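Local coordinates for protein NAD-dependent aldehyde dehydrogenase (Sinorhizobium meliloti, PDB 3U4J) that probably oxidises aldehydes to carboxylic acids with NAD or NADP as the electron acceptor, as a tetrameric member of the aldehyde dehydrogenase family, at residues 310-315 with 408-413; 363-368 with 394-399. All coordinates share one frame; numbering follows the deposited sequence.

Contact 1. Residues 310-315 with 408-413; sequences LLVQEG and LSTLTF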
ATOM      1  N   LEU A 310      -1.602  23.710  28.758  1.00 12.80           N
ATOM      2  CA  LEU A 310      -1.481  24.792  27.788  1.00 11.90           C
ATOM      3  C   LEU A 310      -0.041  25.328  27.843  1.00 12.46           C
ATOM      4  O   LEU A 310       0.425  25.771  28.908  1.00 12.41           O
ATOM      5  CB  LEU A 310      -2.514  25.896  28.082  1.00 11.86           C
ATOM      6  CG  LEU A 310      -2.317  27.285  27.441  1.00 11.19           C
ATOM      7  CD1 LEU A 310      -2.297  27.128  25.909  1.00  9.98           C
ATOM      8  CD2 LEU A 310      -3.392  28.296  27.867  1.00 10.17           C
ATOM      9  N   LEU A 311       0.665  25.273  26.710  1.00 12.27           N
ATOM     10  CA  LEU A 311       2.005  25.870  26.591  1.00 12.65           C
ATOM     11  C   LEU A 311       1.827  27.056  25.664  1.00 13.08           C
ATOM     12  O   LEU A 311       1.543  26.886  24.478  1.00 12.25           O
ATOM     13  CB  LEU A 311       3.033  24.877  26.021  1.00 12.27           C
ATOM     14  CG  LEU A 311       3.219  23.518  26.712  1.00 13.70           C
ATOM     15  CD1 LEU A 311       4.278  22.680  26.017  1.00 11.04           C
ATOM     16  CD2 LEU A 311       3.589  23.660  28.145  1.00 14.94           C
ATOM     17  N   VAL A 312       1.952  28.262  26.215  1.00 13.34           N
ATOM     18  CA  VAL A 312       1.611  29.476  25.476  1.00 13.65           C
ATOM     19  C   VAL A 312       2.825  30.391  25.347  1.00 14.44           C
ATOM     20  O   VAL A 312       3.597  30.566  26.303  1.00 14.53           O
ATOM     21  CB  VAL A 312       0.354  30.177  26.072  1.00 13.59           C
ATOM     22  CG1 VAL A 312       0.535  30.529  27.576  1.00 15.22           C
ATOM     23  CG2 VAL A 312      -0.047  31.410  25.239  1.00 13.57           C
ATOM     24  N   GLN A 313       3.033  30.908  24.136  1.00 14.49           N
ATOM     25  CA  GLN A 313       4.137  31.820  23.877  1.00 15.52           C
ATOM     26  C   GLN A 313       3.908  33.113  24.655  1.00 15.95           C
ATOM     27  O   GLN A 313       2.780  33.626  24.737  1.00 15.65           O
ATOM     28  CB  GLN A 313       4.332  32.073  22.379  1.00 14.94           C
ATOM     29  CG  GLN A 313       5.763  32.533  22.021  1.00 16.03           C
ATOM     30  CD  GLN A 313       6.130  32.306  20.552  1.00 17.05           C
ATOM     31  OE1 GLN A 313       7.304  32.026  20.232  1.00 19.68           O
ATOM     32  NE2 GLN A 313       5.143  32.418  19.654  1.00 14.65           N
ATOM     33  N   GLU A 314       4.990  33.610  25.244  1.00 17.63           N
ATOM     34  CA  GLU A 314       4.945  34.726  26.189  1.00 19.43           C
ATOM     35  C   GLU A 314       4.116  35.907  25.726  1.00 19.49           C
ATOM     36  O   GLU A 314       3.253  36.388  26.466  1.00 19.84           O
ATOM     37  CB  GLU A 314       6.357  35.206  26.502  1.00 20.56           C
ATOM     38  CG  GLU A 314       7.018  34.367  27.538  1.00 23.12           C
ATOM     39  CD  GLU A 314       8.378  34.906  27.935  1.00 27.58           C
ATOM     40  OE1 GLU A 314       8.938  34.340  28.881  1.00 27.82           O
ATOM     41  OE2 GLU A 314       8.875  35.880  27.312  1.00 30.14           O
ATOM     42  N   GLY A 315       4.353  36.330  24.491  1.00 19.42           N
ATOM     43  CA  GLY A 315       3.699  37.509  23.922  1.00 20.02           C
ATOM     44  C   GLY A 315       2.187  37.494  23.869  1.00 20.12           C
ATOM     45  O   GLY A 315       1.554  38.547  23.873  1.00 19.70           O
ATOM     46  N   LEU A 408      -7.010  22.720  33.816  1.00 12.59           N
ATOM     47  CA  LEU A 408      -5.917  23.120  32.927  1.00 12.11           C
ATOM     48  C   LEU A 408      -4.696  23.638  33.672  1.00 12.97           C
ATOM     49  O   LEU A 408      -4.835  24.434  34.613  1.00 13.20           O
ATOM     50  CB  LEU A 408      -6.408  24.229  32.017  1.00 12.86           C
ATOM     51  CG  LEU A 408      -5.482  24.703  30.889  1.00 12.18           C
ATOM     52  CD1 LEU A 408      -5.241  23.591  29.842  1.00 10.15           C
ATOM     53  CD2 LEU A 408      -6.102  25.932  30.251  1.00 13.02           C
ATOM     54  N   SER A 409      -3.512  23.186  33.248  1.00 12.19           N
ATOM     55  CA  SER A 409      -2.234  23.717  33.716  1.00 12.57           C
ATOM     56  C   SER A 409      -1.588  24.536  32.601  1.00 12.77           C
ATOM     57  O   SER A 409      -1.358  24.023  31.486  1.00 11.37           O
ATOM     58  CB  SER A 409      -1.286  22.600  34.144  1.00 12.01           C
ATOM     59  OG  SER A 409      -1.788  21.963  35.303  1.00 12.52           O
ATOM     60  N   THR A 410      -1.326  25.811  32.906  1.00 12.75           N
ATOM     61  CA  THR A 410      -0.726  26.742  31.946  1.00 13.42           C
ATOM     62  C   THR A 410       0.742  27.018  32.279  1.00 14.26           C
ATOM     63  O   THR A 410       1.099  27.303  33.449  1.00 14.18           O
ATOM     64  CB  THR A 410      -1.515  28.083  31.898  1.00 14.06           C
ATOM     65  OG1 THR A 410      -2.909  27.802  31.754  1.00 14.73           O
ATOM     66  CG2 THR A 410      -1.062  28.963  30.724  1.00 13.60           C
ATOM     67  N   LEU A 411       1.587  26.887  31.255  1.00 14.62           N
ATOM     68  CA  LEU A 411       3.008  27.208  31.313  1.00 16.35           C
ATOM     69  C   LEU A 411       3.340  28.075  30.085  1.00 16.86           C
ATOM     70  O   LEU A 411       2.695  27.942  29.031  1.00 16.26           O
ATOM     71  CB  LEU A 411       3.857  25.928  31.275  1.00 16.68           C
ATOM     72  CG  LEU A 411       3.716  24.825  32.326  1.00 20.34           C
ATOM     73  CD1 LEU A 411       2.582  23.812  32.016  1.00 23.06           C
ATOM     74  CD2 LEU A 411       5.050  24.099  32.476  1.00 23.07           C
ATOM     75  N   THR A 412       4.319  28.970  30.209  1.00 16.87           N
ATOM     76  CA  THR A 412       4.682  29.844  29.088  1.00 16.96           C
ATOM     77  C   THR A 412       6.017  29.403  28.498  1.00 16.61           C
ATOM     78  O   THR A 412       6.796  28.708  29.150  1.00 17.50           O
ATOM     79  CB  THR A 412       4.796  31.370  29.504  1.00 17.87           C
ATOM     80  OG1 THR A 412       5.802  31.507  30.512  1.00 18.32           O
ATOM     81  CG2 THR A 412       3.487  31.909  30.062  1.00 17.71           C
ATOM     82  N   PHE A 413       6.287  29.806  27.257  1.00 15.65           N
ATOM     83  CA  PHE A 413       7.574  29.531  26.646  1.00 15.38           C
ATOM     84  C   PHE A 413       7.921  30.710  25.753  1.00 15.45           C
ATOM     85  O   PHE A 413       7.056  31.501  25.392  1.00 15.16           O
ATOM     86  CB  PHE A 413       7.531  28.230  25.817  1.00 14.01           C
ATOM     87  CG  PHE A 413       6.664  28.327  24.583  1.00 14.00           C
ATOM     88  CD1 PHE A 413       7.197  28.757  23.379  1.00 12.93           C
ATOM     89  CD2 PHE A 413       5.311  27.988  24.628  1.00 12.65           C
ATOM     90  CE1 PHE A 413       6.410  28.858  22.234  1.00 10.52           C
ATOM     91  CE2 PHE A 413       4.513  28.086  23.496  1.00 12.81           C
ATOM     92  CZ  PHE A 413       5.057  28.531  22.290  1.00 11.06           C
TER
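Leu310 to Gln313 pair in parallel with Thr410 to Phe413. Backbone hydrogen bonds cross the seam in both directions. Leu310 N gives to Ser409 O, and Leu411 N gives to Leu310 O at 2.8 Å with a nearly straight N-H...O angle of 173°. Val312 N then reaches Leu411 O. Phe413 N closes on Val312 O at 3.0 Å, from above the carbonyl plane. Glu314 N reaches Phe413 O at 3.0 Å. CA-H groups of Thr410, Leu311, Thr412 and Gln313 make further contacts with the carbonyl oxygens. At the Glu314 end a charge is met by Lys414, through a salt bridge from OE1.

Side chains alternate between two faces. On one, Leu310 and Thr410 lie side by side, with Leu310 CD2 3.7 Å from Thr410 CG2. The same CG2 meets Val312 CG1 at 3.9 Å. Helix 317-330 covers this face through Leu320, Met321 and Leu324. Thr410 OG1 is hydrogen-bonded to Phe389 O on strand 383-390.

The other face carries Leu311, Gln313, Leu411 and Phe413. Leu311 CD2 rests against Leu411 CB at 3.9 Å. Phe413 CG sits between its backbone N and carbonyl carbon (chi1 68°), and the ring reaches across to the partner strand. Gln313 CA lies over one ring face, toward the rim, and Gln313 CB is 3.6 Å from Phe413 CZ. Leu311 O lies at the ring edge, near its plane. Phe280 adds an edge-to-face contact, and helix 416-424 also touches the ring.

Both strands are inner members of a mixed sheet with helices against its two faces. Peptide groups bond to each other across the seam, and most side chains around them are buried and apolar, consistent with a seam held within the core of the sheet.

Contact 2. Residues 363-368 with 394-399; sequences ITSGAE and PDMSIA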
ATOM      1  N   ILE A 363      -2.331  23.967  44.333  1.00 16.90           N
ATOM      2  CA  ILE A 363      -2.290  25.160  45.196  1.00 18.02           C
ATOM      3  C   ILE A 363      -1.072  25.092  46.144  1.00 18.46           C
ATOM      4  O   ILE A 363      -0.336  26.081  46.306  1.00 19.00           O
ATOM      5  CB  ILE A 363      -3.631  25.312  45.977  1.00 17.82           C
ATOM      6  CG1 ILE A 363      -4.809  25.380  44.988  1.00 17.67           C
ATOM      7  CG2 ILE A 363      -3.622  26.571  46.912  1.00 19.54           C
ATOM      8  CD1 ILE A 363      -6.179  25.030  45.584  1.00 18.15           C
ATOM      9  N   THR A 364      -0.833  23.927  46.740  1.00 18.59           N
ATOM     10  CA  THR A 364       0.281  23.811  47.690  1.00 19.66           C
ATOM     11  C   THR A 364       1.638  23.938  46.987  1.00 19.31           C
ATOM     12  O   THR A 364       2.613  24.394  47.591  1.00 18.37           O
ATOM     13  CB  THR A 364       0.230  22.530  48.563  1.00 19.95           C
ATOM     14  OG1 THR A 364       0.623  21.412  47.785  1.00 25.63           O
ATOM     15  CG2 THR A 364      -1.139  22.285  49.148  1.00 18.86           C
ATOM     16  N   SER A 365       1.686  23.566  45.702  1.00 18.60           N
ATOM     17  CA  SER A 365       2.883  23.702  44.888  1.00 18.70           C
ATOM     18  C   SER A 365       3.181  25.170  44.579  1.00 19.05           C
ATOM     19  O   SER A 365       4.269  25.485  44.155  1.00 19.50           O
ATOM     20  CB  SER A 365       2.732  22.938  43.550  1.00 19.03           C
ATOM     21  OG  SER A 365       2.671  21.528  43.719  1.00 19.22           O
ATOM     22  N   GLY A 366       2.199  26.050  44.748  1.00 19.16           N
ATOM     23  CA  GLY A 366       2.378  27.481  44.451  1.00 19.25           C
ATOM     24  C   GLY A 366       1.841  27.939  43.107  1.00 19.03           C
ATOM     25  O   GLY A 366       2.144  29.033  42.660  1.00 18.12           O
ATOM     26  N   ALA A 367       1.060  27.088  42.442  1.00 19.11           N
ATOM     27  CA  ALA A 367       0.465  27.455  41.163  1.00 18.42           C
ATOM     28  C   ALA A 367      -0.667  28.441  41.417  1.00 18.49           C
ATOM     29  O   ALA A 367      -1.298  28.414  42.456  1.00 17.94           O
ATOM     30  CB  ALA A 367      -0.044  26.220  40.439  1.00 18.59           C
ATOM     31  N   GLU A 368      -0.942  29.305  40.460  1.00 18.65           N
ATOM     32  CA  GLU A 368      -1.942  30.342  40.700  1.00 19.77           C
ATOM     33  C   GLU A 368      -3.318  29.898  40.190  1.00 18.84           C
ATOM     34  O   GLU A 368      -3.497  29.687  38.978  1.00 18.92           O
ATOM     35  CB  GLU A 368      -1.485  31.637  40.032  1.00 20.04           C
ATOM     36  CG  GLU A 368      -2.395  32.843  40.232  1.00 23.63           C
ATOM     37  CD  GLU A 368      -2.081  33.950  39.219  1.00 26.39           C
ATOM     38  OE1 GLU A 368      -2.657  35.052  39.322  1.00 27.79           O
ATOM     39  OE2 GLU A 368      -1.283  33.697  38.297  1.00 25.34           O
ATOM     40  N   PRO A 394       7.233  22.747  35.309  1.00 23.71           N
ATOM     41  CA  PRO A 394       7.134  21.312  34.949  1.00 24.59           C
ATOM     42  C   PRO A 394       7.469  20.298  36.048  1.00 25.57           C
ATOM     43  O   PRO A 394       7.204  19.114  35.874  1.00 26.39           O
ATOM     44  CB  PRO A 394       8.066  21.163  33.738  1.00 24.50           C
ATOM     45  CG  PRO A 394       8.854  22.373  33.676  1.00 24.38           C
ATOM     46  CD  PRO A 394       8.191  23.470  34.454  1.00 23.66           C
ATOM     47  N   ASP A 395       8.016  20.751  37.179  1.00 25.95           N
ATOM     48  CA  ASP A 395       8.266  19.860  38.322  1.00 26.31           C
ATOM     49  C   ASP A 395       7.010  19.579  39.162  1.00 25.60           C
ATOM     50  O   ASP A 395       7.027  18.697  40.018  1.00 25.82           O
ATOM     51  CB  ASP A 395       9.332  20.479  39.236  1.00 27.24           C
ATOM     52  CG  ASP A 395       8.935  21.863  39.724  1.00 28.66           C
ATOM     53  OD1 ASP A 395       8.518  22.703  38.889  1.00 30.17           O
ATOM     54  OD2 ASP A 395       9.022  22.108  40.941  1.00 32.39           O
HETATM   55  N   MSE A 396       5.932  20.332  38.944  1.00 24.03           N
HETATM   56  CA  MSE A 396       4.749  20.178  39.788  1.00 23.21           C
HETATM   57  C   MSE A 396       3.963  18.946  39.390  1.00 22.35           C
HETATM   58  O   MSE A 396       3.828  18.649  38.200  1.00 21.46           O
HETATM   59  CB  MSE A 396       3.833  21.410  39.714  1.00 23.62           C
HETATM   60  CG  MSE A 396       4.462  22.692  40.231  1.00 25.17           C
HETATM   61 SE   MSE A 396       3.199  24.162  39.969  1.00 36.42          SE
HETATM   62  CE  MSE A 396       4.284  25.700  40.590  1.00 28.44           C
ATOM     63  N   SER A 397       3.421  18.254  40.386  1.00 20.92           N
ATOM     64  CA  SER A 397       2.557  17.107  40.128  1.00 20.20           C
ATOM     65  C   SER A 397       1.415  17.434  39.141  1.00 19.68           C
ATOM     66  O   SER A 397       1.057  16.579  38.332  1.00 20.43           O
ATOM     67  CB  SER A 397       2.012  16.523  41.434  1.00 19.93           C
ATOM     68  OG  SER A 397       1.040  17.389  41.996  1.00 20.35           O
ATOM     69  N   ILE A 398       0.858  18.649  39.180  1.00 18.71           N
ATOM     70  CA  ILE A 398      -0.214  18.997  38.221  1.00 17.88           C
ATOM     71  C   ILE A 398       0.263  19.204  36.763  1.00 17.81           C
ATOM     72  O   ILE A 398      -0.556  19.147  35.833  1.00 18.12           O
ATOM     73  CB  ILE A 398      -1.100  20.185  38.658  1.00 17.89           C
ATOM     74  CG1 ILE A 398      -0.286  21.492  38.735  1.00 17.29           C
ATOM     75  CG2 ILE A 398      -1.862  19.857  39.959  1.00 17.90           C
ATOM     76  CD1 ILE A 398      -1.151  22.736  38.566  1.00 18.74           C
ATOM     77  N   ALA A 399       1.557  19.466  36.565  1.00 16.95           N
ATOM     78  CA  ALA A 399       2.127  19.471  35.211  1.00 17.36           C
ATOM     79  C   ALA A 399       2.387  18.046  34.729  1.00 17.50           C
ATOM     80  O   ALA A 399       2.374  17.789  33.548  1.00 18.06           O
ATOM     81  CB  ALA A 399       3.422  20.286  35.142  1.00 17.03           C
TER
HETATM   82  O   HOH W   1       1.125  20.113  41.905  1.00 13.25           O
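Met396, a selenomethionine, lays its side chain against Ser365 and Ala367. CG is anti to the carbonyl carbon (chi1 -63°), and the chain is extended from there to the methyl. The extended chain runs past Ser365, and SE reaches on to Ala367. CG and SE both touch Ser365 CB, each at 3.8 Å. SE also meets Ala367 CB at 3.9 Å. The terminal CE comes to 3.6 Å from Ser365 O, and Ala367 N lies a little farther from it.

Ile398 adds a smaller apolar touch. Its CG1 lies between the backbone N and the carbonyl carbon (chi1 64°), and CD1 at the end of that branch is 4.1 Å from Ala367 CB. The alanine methyl thus has both SE and CD1 as neighbours. Phe389 of strand 383-390 touches Ala367 and Ile398 as well.

The contact joins a helix end to a helix start. Gly366 closes helix 349-364 with a Schellman motif. Its phi is positive (99°), and its N bonds to Ile363 O at 3.0 Å within the last turn. Glycine, without a CB, takes this positive phi without crowding Ser365 O. Met396 holds the N-cap position before helix 397-400, and its O accepts from Ala399 N.

No direct hydrogen bond spans the two segments. One water does the polar bridging instead. It lies 2.8 Å from Ser365 OG, to which it is hydrogen-bonded, and it accepts from Ile398 N at 3.1 Å. Ser365 OG is also hydrogen-bonded to Ala361 O, one turn back in the helix. Ile398 O takes a hydrogen bond from Lys274 NZ.

In the fold
The centres of contact 1 and contact 2 lie about 14 Å apart. Contact 2 is nested inside the chain loop that contact 1 closes. Helix 397-400 leads on to strand 407-413, so the two contacts share one run of chain. They also touch directly. Ser409 OG and Ile398 O are 3.1 Å apart in a probable hydrogen bond, and Leu411 CD2 packs on Pro394 CD at 3.8 Å. Strand 383-390 is common ground, since Phe389 meets residues of both. The centres sit about 27 and 28 Å from the centre of the chain. Both contacts are away from the calcium site at Leu17 and Glu50.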